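Local coordinates for MB2760 (Mycobacterium tuberculosis, PDB 2BNG), which hydrolyses long or bulky lipophilic epoxides, such as 9,10-epoxystearic acid and cholesterol 5,6-oxide, in vitro, its physiological substrates being still unidentified, at residues 71-76 / 93-98; 100-105 / 127-132; 47-52 / 121-126; 89-94 / 104-109. All blocks are in the same frame, centred on the assembly; numbering follows the deposited sequence.

Contact 1: 71-76 / 93-98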
# COMPACT_ATOMS: atom_id res chain seq x y z
N VAL C 71 -26.87 -8.31 38.03
CA VAL C 71 -27.29 -8.70 36.71
C VAL C 71 -26.50 -7.92 35.67
O VAL C 71 -26.48 -6.69 35.70
CB VAL C 71 -28.84 -8.61 36.54
CG1 VAL C 71 -29.37 -7.43 37.25
CG2 VAL C 71 -29.24 -8.58 35.09
N GLY C 72 -25.83 -8.64 34.78
CA GLY C 72 -25.13 -8.01 33.65
C GLY C 72 -26.04 -7.93 32.44
O GLY C 72 -27.01 -8.70 32.33
N PHE C 73 -25.75 -7.00 31.54
CA PHE C 73 -26.52 -6.90 30.31
C PHE C 73 -25.62 -7.06 29.10
O PHE C 73 -24.50 -6.58 29.10
CB PHE C 73 -27.26 -5.55 30.22
CG PHE C 73 -27.91 -5.11 31.51
CD1 PHE C 73 -28.96 -5.84 32.07
CD2 PHE C 73 -27.50 -3.94 32.16
CE1 PHE C 73 -29.57 -5.43 33.25
CE2 PHE C 73 -28.10 -3.52 33.35
CZ PHE C 73 -29.13 -4.26 33.90
N GLU C 74 -26.13 -7.75 28.09
CA GLU C 74 -25.53 -7.70 26.76
C GLU C 74 -26.56 -7.20 25.73
O GLU C 74 -27.78 -7.45 25.85
CB GLU C 74 -24.90 -9.03 26.35
CG GLU C 74 -23.59 -9.32 27.11
CD GLU C 74 -23.02 -10.71 26.83
OE1 GLU C 74 -23.38 -11.33 25.80
OE2 GLU C 74 -22.20 -11.18 27.64
N VAL C 75 -26.07 -6.46 24.75
CA VAL C 75 -26.94 -5.90 23.73
C VAL C 75 -26.23 -6.03 22.41
O VAL C 75 -25.09 -5.63 22.24
CB VAL C 75 -27.31 -4.42 24.00
CG1 VAL C 75 -28.26 -3.90 22.91
CG2 VAL C 75 -27.96 -4.26 25.40
N LYS C 76 -26.92 -6.62 21.46
CA LYS C 76 -26.42 -6.71 20.13
C LYS C 76 -27.50 -6.09 19.25
O LYS C 76 -28.65 -6.56 19.24
CB LYS C 76 -26.12 -8.17 19.83
CG LYS C 76 -25.88 -8.51 18.41
CD LYS C 76 -24.66 -7.90 17.86
CE LYS C 76 -24.19 -8.73 16.66
NZ LYS C 76 -23.84 -7.95 15.49
N ASP C 93 -30.88 -9.18 23.26
CA ASP C 93 -30.39 -8.81 24.58
C ASP C 93 -30.09 -10.08 25.36
O ASP C 93 -30.58 -11.16 25.03
CB ASP C 93 -31.45 -7.97 25.33
CG ASP C 93 -31.52 -6.50 24.87
OD1 ASP C 93 -32.02 -5.67 25.65
OD2 ASP C 93 -31.08 -6.16 23.74
N ALA C 94 -29.30 -9.96 26.41
CA ALA C 94 -29.09 -11.04 27.35
C ALA C 94 -29.02 -10.49 28.77
O ALA C 94 -28.38 -9.47 28.99
CB ALA C 94 -27.82 -11.79 27.01
N LEU C 95 -29.71 -11.14 29.71
CA LEU C 95 -29.52 -10.85 31.13
C LEU C 95 -28.70 -11.98 31.73
O LEU C 95 -28.96 -13.16 31.46
CB LEU C 95 -30.85 -10.67 31.88
CG LEU C 95 -31.87 -9.65 31.32
CD1 LEU C 95 -33.18 -9.74 32.10
CD2 LEU C 95 -31.36 -8.20 31.29
N ILE C 96 -27.68 -11.62 32.51
CA ILE C 96 -26.75 -12.57 33.10
C ILE C 96 -26.81 -12.42 34.59
O ILE C 96 -26.57 -11.33 35.10
CB ILE C 96 -25.27 -12.27 32.71
CG1 ILE C 96 -25.17 -11.61 31.31
CG2 ILE C 96 -24.37 -13.46 32.97
CD1 ILE C 96 -24.72 -12.35 30.18
N ILE C 97 -27.12 -13.51 35.28
CA ILE C 97 -27.15 -13.55 36.73
C ILE C 97 -26.27 -14.74 37.10
O ILE C 97 -26.68 -15.90 36.96
CB ILE C 97 -28.59 -13.73 37.26
CG1 ILE C 97 -29.49 -12.60 36.75
CG2 ILE C 97 -28.63 -13.76 38.80
CD1 ILE C 97 -30.88 -13.02 36.44
N GLY C 98 -25.05 -14.43 37.55
CA GLY C 98 -24.01 -15.44 37.73
C GLY C 98 -23.84 -16.29 36.48
O GLY C 98 -23.58 -15.75 35.38
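Gly72 with Ile96, and Glu74 with Ala94, form antiparallel hydrogen-bonded pairs between strands whose axes approach to 4.7 Å and run at 167°. Each pair exchanges two backbone bonds, among them Gly72 N to Ile96 O at 2.8 Å and Glu74 N to Ala94 O at 3.0 Å. Phe73 with Leu95 and Val75 with Asp93 are the non-hydrogen-bonded pairs, and their side chains share one face. There Leu95 CD2 meets the edge of the Phe73 ring near its plane, 3.5 Å from CD1, while Met67 also packs on this phenylalanine. Val71 lies beside Leu95 and points the same way, CG2 against CB.

The pairing belongs to a hairpin of strands 72-83 and 86-97, within the curved mixed sheet of the limonene epoxide hydrolase (NTF2-like) fold; strand 72-83 is outermost within the chain. Further along this face both methyls of Val75 lie against Asp93 OD2, CG1 at 3.7 Å. Valine thus offers an apolar wall to the probable proton donor, whose carboxylate is held by Arg91.

The opposite face carries Glu74, Ala94 and Ile96. Glu74 has CG anti to its carbonyl carbon (chi1 -73°) and is extended beyond it; OE1 forms a salt bridge with Arg101 of strand 100-113, beyond strand 86-97. Ile96 CD1 crosses close by, 3.8 Å from Glu74 OE2, and the small Ala94 sets its CB 4.1 Å from Glu74 CB.

Contact 2: 100-105 / 127-132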
# COMPACT_ATOMS: atom_id res chain seq x y z
N LEU C 100 -26.14 -18.15 35.04
CA LEU C 100 -27.37 -18.17 34.25
C LEU C 100 -27.41 -17.04 33.21
O LEU C 100 -27.32 -15.85 33.56
CB LEU C 100 -28.59 -18.08 35.18
CG LEU C 100 -29.96 -18.00 34.51
CD1 LEU C 100 -30.25 -19.28 33.66
CD2 LEU C 100 -31.09 -17.70 35.53
N ARG C 101 -27.54 -17.41 31.94
CA ARG C 101 -27.66 -16.43 30.87
C ARG C 101 -28.97 -16.61 30.14
O ARG C 101 -29.27 -17.70 29.65
CB ARG C 101 -26.49 -16.56 29.90
CG ARG C 101 -26.63 -15.77 28.62
CD ARG C 101 -25.53 -16.16 27.67
NE ARG C 101 -25.52 -15.25 26.54
CZ ARG C 101 -24.77 -14.16 26.48
NH1 ARG C 101 -23.95 -13.87 27.49
NH2 ARG C 101 -24.85 -13.34 25.43
N VAL C 102 -29.76 -15.54 30.09
CA VAL C 102 -31.07 -15.57 29.46
C VAL C 102 -31.11 -14.60 28.28
O VAL C 102 -31.01 -13.38 28.45
CB VAL C 102 -32.22 -15.22 30.46
CG1 VAL C 102 -33.59 -15.27 29.76
CG2 VAL C 102 -32.19 -16.15 31.68
N GLN C 103 -31.26 -15.15 27.09
CA GLN C 103 -31.13 -14.39 25.87
C GLN C 103 -32.45 -14.38 25.11
O GLN C 103 -33.13 -15.40 25.01
CB GLN C 103 -30.02 -15.02 25.04
CG GLN C 103 -29.50 -14.17 23.91
CD GLN C 103 -28.16 -14.69 23.41
OE1 GLN C 103 -27.21 -14.72 24.14
NE2 GLN C 103 -28.09 -15.13 22.19
N PHE C 104 -32.80 -13.23 24.54
CA PHE C 104 -34.11 -13.02 23.94
C PHE C 104 -34.04 -11.84 22.97
O PHE C 104 -33.16 -10.97 23.11
CB PHE C 104 -35.17 -12.74 25.04
CG PHE C 104 -34.77 -11.65 26.03
CD1 PHE C 104 -35.18 -10.35 25.84
CD2 PHE C 104 -33.98 -11.94 27.15
CE1 PHE C 104 -34.82 -9.34 26.75
CE2 PHE C 104 -33.60 -10.94 28.04
CZ PHE C 104 -34.02 -9.64 27.84
N TRP C 105 -34.95 -11.79 22.00
CA TRP C 105 -35.00 -10.64 21.13
C TRP C 105 -35.70 -9.45 21.82
O TRP C 105 -36.58 -9.65 22.67
CB TRP C 105 -35.64 -10.98 19.80
CG TRP C 105 -37.13 -11.42 19.82
CD1 TRP C 105 -37.62 -12.70 19.63
CD2 TRP C 105 -38.30 -10.58 19.98
NE1 TRP C 105 -39.00 -12.70 19.68
CE2 TRP C 105 -39.44 -11.42 19.88
CE3 TRP C 105 -38.49 -9.20 20.16
CZ2 TRP C 105 -40.75 -10.93 19.98
CZ3 TRP C 105 -39.82 -8.71 20.25
CH2 TRP C 105 -40.92 -9.59 20.18
N TYR C 127 -43.03 -15.63 25.52
CA TYR C 127 -42.72 -16.96 25.01
C TYR C 127 -41.22 -17.14 24.66
O TYR C 127 -40.55 -18.08 25.12
CB TYR C 127 -43.63 -17.26 23.84
CG TYR C 127 -43.34 -18.53 23.09
CD1 TYR C 127 -43.45 -19.78 23.70
CD2 TYR C 127 -42.98 -18.47 21.75
CE1 TYR C 127 -43.19 -20.95 22.99
CE2 TYR C 127 -42.73 -19.63 21.02
CZ TYR C 127 -42.83 -20.86 21.65
OH TYR C 127 -42.57 -22.00 20.93
N ASP C 128 -40.71 -16.21 23.85
CA ASP C 128 -39.31 -16.15 23.50
C ASP C 128 -38.45 -16.07 24.75
O ASP C 128 -37.41 -16.71 24.81
CB ASP C 128 -39.06 -14.94 22.60
CG ASP C 128 -37.61 -14.82 22.19
OD1 ASP C 128 -37.13 -15.69 21.47
OD2 ASP C 128 -36.95 -13.85 22.59
N MSE C 129 -38.89 -15.30 25.74
CA MSE C 129 -38.17 -15.15 26.99
C MSE C 129 -38.17 -16.46 27.78
O MSE C 129 -37.16 -16.85 28.38
CB MSE C 129 -38.79 -14.04 27.84
CG MSE C 129 -38.13 -13.91 29.21
SE MSE C 129 -36.88 -12.57 29.10
CE MSE C 129 -38.28 -11.16 28.48
N PHE C 130 -39.32 -17.11 27.80
CA PHE C 130 -39.46 -18.38 28.49
C PHE C 130 -38.54 -19.42 27.85
O PHE C 130 -37.85 -20.18 28.54
CB PHE C 130 -40.93 -18.84 28.50
CG PHE C 130 -41.14 -20.15 29.20
CD1 PHE C 130 -40.95 -20.26 30.58
CD2 PHE C 130 -41.50 -21.28 28.48
CE1 PHE C 130 -41.13 -21.51 31.23
CE2 PHE C 130 -41.68 -22.51 29.11
CZ PHE C 130 -41.49 -22.63 30.49
N LYS C 131 -38.49 -19.42 26.52
CA LYS C 131 -37.54 -20.27 25.79
C LYS C 131 -36.09 -19.94 26.10
O LYS C 131 -35.26 -20.85 26.18
CB LYS C 131 -37.77 -20.20 24.28
CG LYS C 131 -38.94 -21.03 23.81
CD LYS C 131 -39.07 -21.05 22.28
CE LYS C 131 -39.23 -19.65 21.71
NZ LYS C 131 -39.08 -19.67 20.24
N GLY C 132 -35.80 -18.66 26.27
CA GLY C 132 -34.47 -18.21 26.65
C GLY C 132 -34.11 -18.67 28.04
O GLY C 132 -32.96 -19.01 28.30
O HOH W 1 -31.04 -18.19 26.57
O HOH W 2 -38.28 -11.64 23.29
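Val102 is the first residue of strand 100-105 to press on helix 127-132, its CG1 lying 3.8 Å from Gly132 C. In this NTF2-like fold the helix after the last strand runs roughly antiparallel alongside the edge of strand 100-105, on the side away from strand 86-97, the short segments at 152°. Its Asp128 side chain, Gly132 and waters meet the strand's edge N-H and C=O groups.

At Gln103 the backbone makes the contact. Its O receives a CA-H...O approach from Gly132 CA at 3.5 Å, and glycine suits the place because it brings no CB between helix and strand. Gln103 N donates to a water that in turn donates to Gly132 O. The Gln103 side chain points away from the helix, and its OE1 is held by both NE and NH2 of Arg101, whose NH2 also forms a salt bridge with Glu74.

Phe104 points toward the helix, with CG set between the backbone N and the carbonyl carbon (chi1 50°). Met129, present as selenomethionine, bends at chi2 and chi3 and lies alongside the ring: SE sits over one face, toward the rim, 3.6 Å from Phe104 CD2, while CE lies over the same ring 4.2 Å from its centroid. This is a Met-aromatic contact, well served by a flexible, polarisable side chain.

Trp105 N donates to Asp128 OD2 at 2.9 Å, meeting it on the syn side. The indole, which also meets Tyr123 of the second subunit edge-to-face, approaches the Asp128 carboxylate obliquely, CD1 3.2 Å from OD2, the two planes 28° apart. A second water donates to both Trp105 O and Asp128 OD2, and its oxygen sits above the Trp105 ring, over the centre.

Contact 3: 47-52 / 121-126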
# COMPACT_ATOMS: atom_id res chain seq x y z
N GLU C 47 -40.27 2.05 29.62
CA GLU C 47 -41.27 1.00 29.57
C GLU C 47 -40.67 -0.29 29.06
O GLU C 47 -40.02 -0.32 28.02
CB GLU C 47 -42.42 1.38 28.63
CG GLU C 47 -43.31 2.48 29.18
CD GLU C 47 -44.24 3.13 28.14
OE1 GLU C 47 -44.09 2.92 26.90
OE2 GLU C 47 -45.15 3.88 28.58
N ASN C 48 -40.86 -1.35 29.83
CA ASN C 48 -40.83 -2.68 29.28
C ASN C 48 -42.29 -3.01 28.99
O ASN C 48 -43.08 -3.16 29.92
CB ASN C 48 -40.21 -3.65 30.28
CG ASN C 48 -38.75 -3.38 30.49
OD1 ASN C 48 -37.95 -3.53 29.57
ND2 ASN C 48 -38.39 -2.94 31.70
N VAL C 49 -42.65 -3.06 27.71
CA VAL C 49 -44.06 -3.04 27.33
C VAL C 49 -44.84 -4.20 27.94
O VAL C 49 -44.47 -5.37 27.76
CB VAL C 49 -44.23 -3.07 25.79
CG1 VAL C 49 -45.53 -2.84 25.38
CG2 VAL C 49 -43.67 -1.99 25.20
N GLY C 50 -45.91 -3.86 28.66
CA GLY C 50 -46.77 -4.83 29.32
C GLY C 50 -46.28 -5.19 30.71
O GLY C 50 -46.95 -5.95 31.42
N PHE C 51 -45.13 -4.67 31.13
CA PHE C 51 -44.53 -5.12 32.39
C PHE C 51 -44.14 -4.05 33.40
O PHE C 51 -44.34 -4.23 34.60
CB PHE C 51 -43.36 -6.09 32.15
CG PHE C 51 -43.80 -7.38 31.53
CD1 PHE C 51 -44.21 -8.45 32.32
CD2 PHE C 51 -43.91 -7.50 30.14
CE1 PHE C 51 -44.66 -9.64 31.75
CE2 PHE C 51 -44.37 -8.68 29.56
CZ PHE C 51 -44.75 -9.75 30.37
N SER C 52 -43.58 -2.95 32.94
CA SER C 52 -43.11 -1.94 33.85
C SER C 52 -43.06 -0.59 33.18
O SER C 52 -42.76 -0.47 31.98
CB SER C 52 -41.72 -2.31 34.43
OG SER C 52 -40.68 -2.19 33.48
N ARG C 121 -38.53 2.52 25.25
CA ARG C 121 -39.63 1.56 25.23
C ARG C 121 -39.16 0.23 24.63
O ARG C 121 -38.93 0.11 23.42
CB ARG C 121 -40.79 2.12 24.41
CG ARG C 121 -42.02 1.26 24.53
CD ARG C 121 -43.17 1.75 23.67
NE ARG C 121 -43.81 2.95 24.19
CZ ARG C 121 -44.24 3.95 23.41
NH1 ARG C 121 -44.07 3.88 22.09
NH2 ARG C 121 -44.79 5.02 23.93
N ASP C 122 -39.01 -0.77 25.47
CA ASP C 122 -38.52 -2.06 24.98
C ASP C 122 -39.68 -3.04 24.86
O ASP C 122 -40.49 -3.19 25.78
CB ASP C 122 -37.41 -2.61 25.90
CG ASP C 122 -36.01 -2.08 25.53
OD1 ASP C 122 -35.80 -1.48 24.44
OD2 ASP C 122 -35.07 -2.28 26.32
N TYR C 123 -39.73 -3.70 23.70
CA TYR C 123 -40.71 -4.71 23.37
C TYR C 123 -40.05 -6.09 23.34
O TYR C 123 -38.97 -6.26 22.77
CB TYR C 123 -41.25 -4.47 21.96
CG TYR C 123 -42.14 -3.27 21.76
CD1 TYR C 123 -41.61 -2.03 21.39
CD2 TYR C 123 -43.55 -3.38 21.92
CE1 TYR C 123 -42.45 -0.93 21.18
CE2 TYR C 123 -44.39 -2.29 21.70
CZ TYR C 123 -43.83 -1.08 21.33
OH TYR C 123 -44.64 0.00 21.14
N PHE C 124 -40.72 -7.09 23.90
CA PHE C 124 -40.26 -8.48 23.82
C PHE C 124 -41.46 -9.41 24.03
O PHE C 124 -42.55 -8.94 24.37
CB PHE C 124 -39.19 -8.77 24.89
CG PHE C 124 -39.56 -8.28 26.24
CD1 PHE C 124 -39.12 -7.05 26.69
CD2 PHE C 124 -40.36 -9.05 27.07
CE1 PHE C 124 -39.46 -6.59 27.95
CE2 PHE C 124 -40.72 -8.60 28.33
CZ PHE C 124 -40.27 -7.37 28.77
N ASP C 125 -41.24 -10.71 23.86
CA ASP C 125 -42.29 -11.75 23.91
C ASP C 125 -42.02 -12.69 25.10
O ASP C 125 -40.90 -13.16 25.28
CB ASP C 125 -42.27 -12.47 22.56
CG ASP C 125 -43.00 -13.80 22.54
OD1 ASP C 125 -44.03 -13.98 23.21
OD2 ASP C 125 -42.56 -14.69 21.77
N VAL C 126 -43.04 -12.94 25.93
CA VAL C 126 -42.83 -13.81 27.10
C VAL C 126 -42.48 -15.21 26.65
O VAL C 126 -41.73 -15.91 27.31
CB VAL C 126 -44.04 -13.85 28.11
CG1 VAL C 126 -44.42 -12.45 28.57
CG2 VAL C 126 -45.23 -14.53 27.49
O HOH W 3 -35.46 -2.90 29.13
O HOH W 4 -43.13 -6.62 25.78
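Asn48 O is gripped by two backbone donors, Phe51 N and Ser52 N, the mark of a classic beta bulge; the same residue packs its side chain against Asp122 and Phe124. Asn48 ND2 adds a bond to Ser52 OG, which helps to fix the rotation of the amide.

Strands 44-48 and 116-123 pair in parallel here, Glu47 with Arg121 and Asn48 with Asp122. Asp122 N donates to Glu47 O at 2.8 Å, and Val49 N returns a bond to Asp122 O at 2.9 Å. Beside them Glu47 and Arg121 point the same way and form a salt bridge: NE meets OE1 at 2.7 Å, almost straight (171°) and in the guanidinium plane. Glu47 OE2 pairs with Arg53 as well, and Arg121 NH1 with Glu90 of the second subunit, so the charges form a network that reaches the interface with that subunit.

Val49 CG2 rests over one face of the Tyr123 ring, 3.7 Å from its centroid, a CH-pi contact; Tyr123 OH bonds to Glu90 of the second subunit. Phe124, with CG between the backbone N and the carbonyl carbon (chi1 47°), presents its edge to Asn48 OD1. Its plane lies near parallel to that of Phe51 but slid aside, the centroids 5.6 Å apart.

One water donates to Asn48 OD1 at 2.6 Å and to Asp122 OD2 at 2.9 Å. Asp122 is probably the proton acceptor, and Arg91 also holds its OD2. A water bound by asparagine and aspartate in this way is consistent with the nucleophile that attacks the epoxide in limonene epoxide hydrolases.

Contact 4: 89-94 / 104-109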
# COMPACT_ATOMS: atom_id res chain seq x y z
N THR C 89 -34.99 0.05 16.91
CA THR C 89 -33.88 -0.80 17.20
C THR C 89 -34.34 -2.28 17.14
O THR C 89 -35.38 -2.64 17.68
CB THR C 89 -33.37 -0.25 18.56
OG1 THR C 89 -31.99 -0.09 18.61
CG2 THR C 89 -33.67 -0.97 19.63
N GLU C 90 -33.61 -3.12 16.40
CA GLU C 90 -33.85 -4.58 16.40
C GLU C 90 -32.63 -5.21 17.06
O GLU C 90 -31.51 -5.07 16.56
CB GLU C 90 -34.04 -5.13 14.97
CG GLU C 90 -34.37 -6.64 14.93
CD GLU C 90 -34.13 -7.32 13.57
OE1 GLU C 90 -33.33 -6.84 12.73
OE2 GLU C 90 -34.73 -8.39 13.33
N ARG C 91 -32.84 -5.86 18.20
CA ARG C 91 -31.73 -6.34 19.01
C ARG C 91 -31.90 -7.76 19.51
O ARG C 91 -33.00 -8.34 19.48
CB ARG C 91 -31.46 -5.43 20.24
CG ARG C 91 -32.05 -4.05 20.19
CD ARG C 91 -31.48 -3.13 21.22
NE ARG C 91 -31.85 -3.43 22.60
CZ ARG C 91 -32.80 -2.81 23.31
NH1 ARG C 91 -33.55 -1.84 22.76
NH2 ARG C 91 -33.02 -3.15 24.60
N THR C 92 -30.79 -8.32 19.97
CA THR C 92 -30.77 -9.46 20.86
C THR C 92 -30.17 -8.96 22.17
O THR C 92 -29.10 -8.35 22.18
CB THR C 92 -29.93 -10.61 20.29
OG1 THR C 92 -30.43 -10.99 18.99
CG2 THR C 92 -30.01 -11.81 21.19
N ASP C 93 -30.88 -9.18 23.26
CA ASP C 93 -30.39 -8.81 24.58
C ASP C 93 -30.09 -10.08 25.36
O ASP C 93 -30.58 -11.16 25.03
CB ASP C 93 -31.45 -7.97 25.33
CG ASP C 93 -31.52 -6.50 24.87
OD1 ASP C 93 -32.02 -5.67 25.65
OD2 ASP C 93 -31.08 -6.16 23.74
N ALA C 94 -29.30 -9.96 26.41
CA ALA C 94 -29.09 -11.04 27.35
C ALA C 94 -29.02 -10.49 28.77
O ALA C 94 -28.38 -9.47 28.99
CB ALA C 94 -27.82 -11.79 27.01
N PHE C 104 -32.80 -13.23 24.54
CA PHE C 104 -34.11 -13.02 23.94
C PHE C 104 -34.04 -11.84 22.97
O PHE C 104 -33.16 -10.97 23.11
CB PHE C 104 -35.17 -12.74 25.04
CG PHE C 104 -34.77 -11.65 26.03
CD1 PHE C 104 -35.18 -10.35 25.84
CD2 PHE C 104 -33.98 -11.94 27.15
CE1 PHE C 104 -34.82 -9.34 26.75
CE2 PHE C 104 -33.60 -10.94 28.04
CZ PHE C 104 -34.02 -9.64 27.84
N TRP C 105 -34.95 -11.79 22.00
CA TRP C 105 -35.00 -10.64 21.13
C TRP C 105 -35.70 -9.45 21.82
O TRP C 105 -36.58 -9.65 22.67
CB TRP C 105 -35.64 -10.98 19.80
CG TRP C 105 -37.13 -11.42 19.82
CD1 TRP C 105 -37.62 -12.70 19.63
CD2 TRP C 105 -38.30 -10.58 19.98
NE1 TRP C 105 -39.00 -12.70 19.68
CE2 TRP C 105 -39.44 -11.42 19.88
CE3 TRP C 105 -38.49 -9.20 20.16
CZ2 TRP C 105 -40.75 -10.93 19.98
CZ3 TRP C 105 -39.82 -8.71 20.25
CH2 TRP C 105 -40.92 -9.59 20.18
N VAL C 106 -35.27 -8.24 21.47
CA VAL C 106 -35.94 -7.01 21.88
C VAL C 106 -35.99 -6.05 20.70
O VAL C 106 -35.00 -5.89 19.96
CB VAL C 106 -35.21 -6.28 23.01
CG1 VAL C 106 -36.00 -5.02 23.42
CG2 VAL C 106 -35.00 -7.19 24.20
N CYS C 107 -37.15 -5.42 20.53
CA CYS C 107 -37.28 -4.24 19.68
C CYS C 107 -37.46 -3.03 20.62
O CYS C 107 -38.38 -3.00 21.43
CB CYS C 107 -38.44 -4.41 18.68
SG CYS C 107 -38.07 -5.73 17.41
N GLY C 108 -36.57 -2.06 20.53
CA GLY C 108 -36.67 -0.88 21.35
C GLY C 108 -36.97 0.33 20.50
O GLY C 108 -36.42 0.48 19.40
N VAL C 109 -37.85 1.18 21.01
CA VAL C 109 -38.07 2.48 20.41
C VAL C 109 -37.69 3.58 21.41
O VAL C 109 -38.01 3.52 22.61
CB VAL C 109 -39.50 2.70 19.82
CG1 VAL C 109 -40.10 1.42 19.22
CG2 VAL C 109 -40.42 3.24 20.83
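Val106 holds CG1 anti to its backbone N (chi1 -178°), and this places its two methyls against different charged groups. CG1 lies over one face of the Arg91 guanidinium, toward the rim, 3.7 Å from NH2. CG2 faces the Asp93 carboxylate, 3.6 Å from CG. Arg91 bends at chi3 (-69°) and grips Asp93 side-on, with one nitrogen to each oxygen: NE to OD2 at 3.1 Å, using the syn lone pair, and NH2 to OD1 at 2.9 Å. The two-point grip holds the carboxylate and guanidinium against each other, while a short branched side chain like valine packs against both groups without bringing a competing polar atom.

The backbone sets this register. Arg91 N donates to Val106 O at 2.8 Å and Val106 N to Arg91 O at 3.0 Å, in a strongly twisted antiparallel hairpin of strands 86-97 and 100-113. Further along, Arg91 NH1 passes 3.6 Å from Gly108 CA, where a residue without a side chain leaves room for the guanidinium. At the other end Asp93 CB stands off-centre above the Phe104 ring.

The reverse face of the hairpin turns to the second subunit: Glu90 OE2 pairs with Arg121 and takes a hydrogen bond from Tyr123 OH, both of that subunit, and Cys107 packs on its counterpart there. Arg91 NH2 also forms a salt bridge with Asp122, and this Asp-Arg-Asp arrangement is the hallmark of limonene epoxide hydrolase active sites.

In the fold
All four contacts build on one mixed sheet. Contacts 1 and 4 share Asp93 and Ala94 on strand 86-97, their centres about 12 Å apart; contact 4 continues into contact 2 along strand 100-113, sharing Phe104 and Trp105. Contact 3 joins strands 44-48 and 116-123 across a long span of chain that contains contacts 1 and 4, whereas its segments alternate with those of contact 2. The centres of contacts 3 and 4 are about 10 Å apart, and the side chain of Asp93, shared by contacts 1 and 4, comes within about 5 Å of that of Asp122 in contact 3. Contacts 2, 3 and 4 also touch the second subunit, so active site and subunit interface use the same strands.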